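Local coordinates for inositol monophosphatase family protein (Staphylococcus aureus, PDB 5I3S), which hydrolyses inositol monophosphates to inositol and phosphate, and probably acts on related phosphomonoesters, at the interface of chains A and B. Residues are numbered along the deposited sequence; one frame, centred on the assembly and turned at random. Chains: chain A/B, Inositol monophosphatase family protein.

The interface of chains A and B. Residues chain A 93-94, 96-97; chain B 195.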
# COMPACT_ATOMS: atom_id res chain seq x y z
N HIS A 93 -4.91 -2.73 -12.69
CA HIS A 93 -5.34 -1.37 -12.33
C HIS A 93 -4.32 -0.25 -12.19
O HIS A 93 -4.66 0.92 -12.36
CB HIS A 93 -6.17 -1.40 -11.05
CG HIS A 93 -7.52 -1.98 -11.26
ND1 HIS A 93 -8.63 -1.19 -11.44
CD2 HIS A 93 -7.93 -3.26 -11.42
CE1 HIS A 93 -9.68 -1.96 -11.64
NE2 HIS A 93 -9.28 -3.23 -11.64
N GLN A 94 -3.10 -0.61 -11.78
CA GLN A 94 -2.05 0.35 -11.45
C GLN A 94 -0.83 0.29 -12.38
O GLN A 94 0.01 1.19 -12.31
CB GLN A 94 -1.60 0.09 -10.01
CG GLN A 94 -2.70 -0.07 -8.97
CD GLN A 94 -2.14 -0.21 -7.55
OE1 GLN A 94 -1.13 -0.91 -7.33
NE2 GLN A 94 -2.79 0.43 -6.58
N GLU A 96 1.81 -1.53 -12.05
CA GLU A 96 2.97 -1.61 -11.18
C GLU A 96 2.51 -2.23 -9.87
O GLU A 96 1.33 -2.59 -9.75
CB GLU A 96 3.63 -0.22 -10.93
CG GLU A 96 2.76 0.77 -10.18
CD GLU A 96 3.39 2.14 -9.91
OE1 GLU A 96 2.72 2.94 -9.21
OE2 GLU A 96 4.51 2.43 -10.39
N ASN A 97 3.44 -2.40 -8.93
CA ASN A 97 3.21 -3.05 -7.65
C ASN A 97 2.84 -4.51 -7.75
O ASN A 97 2.00 -4.99 -6.98
CB ASN A 97 2.18 -2.23 -6.81
CG ASN A 97 2.64 -0.80 -6.64
OD1 ASN A 97 3.84 -0.55 -6.45
ND2 ASN A 97 1.74 0.11 -6.75
N ASN B 195 -4.37 4.84 -9.90
CA ASN B 195 -3.92 3.71 -9.09
C ASN B 195 -4.98 3.19 -8.09
O ASN B 195 -4.98 1.98 -7.75
CB ASN B 195 -2.58 4.01 -8.43
CG ASN B 195 -1.38 3.71 -9.36
OD1 ASN B 195 -1.51 3.52 -10.60
ND2 ASN B 195 -0.20 3.63 -8.75
O HOH W 1 0.47 4.09 -12.42
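B:Asn195, on the loop between helix 184-193 and strand 198-201, lies against A:Gln94 at the end of helix 88-94 and reaches on to A:Glu96. The side-chain amide NE2 of A:Gln94 gives a hydrogen bond to the backbone O of B:Asn195 at 2.9 Å, nearly straight at the hydrogen (163°). The acceptor lies almost in the plane of the glutamine amide, whereas the donor stands above the plane of the backbone carbonyl. In the other direction, ND2 of B:Asn195 donates to carboxylate OE1 of A:Glu96 over 3.0 Å, on the anti side and somewhat out of the carboxylate plane, in a less straight bond; the flat groups are turned 65° apart. Glutamate suits its place because its extended chain brings an acceptor to this N-H. Asparagine's short amide can give to the carboxylate while OD1 accepts: OD1 is 2.8 Å from water 1, which also binds the backbone O of A:Gln94. The amide carbon CG of B:Asn195 rests on CB of A:Gln94 at 3.7 Å. This patch belongs to a two-fold symmetric interface, through which the protein may dimerise.

Glutamine is long enough to carry its amide past the side chain of B:Asn195 to the backbone O: CG lies beside its own backbone N (chi1 -48°) and the chain then runs extended. A:Asn97 helps to set which way that amide faces: its ND2 donates to OE1 of A:Gln94 at 3.1 Å, from above the glutamine carbonyl plane, leaving NE2 turned to chain B.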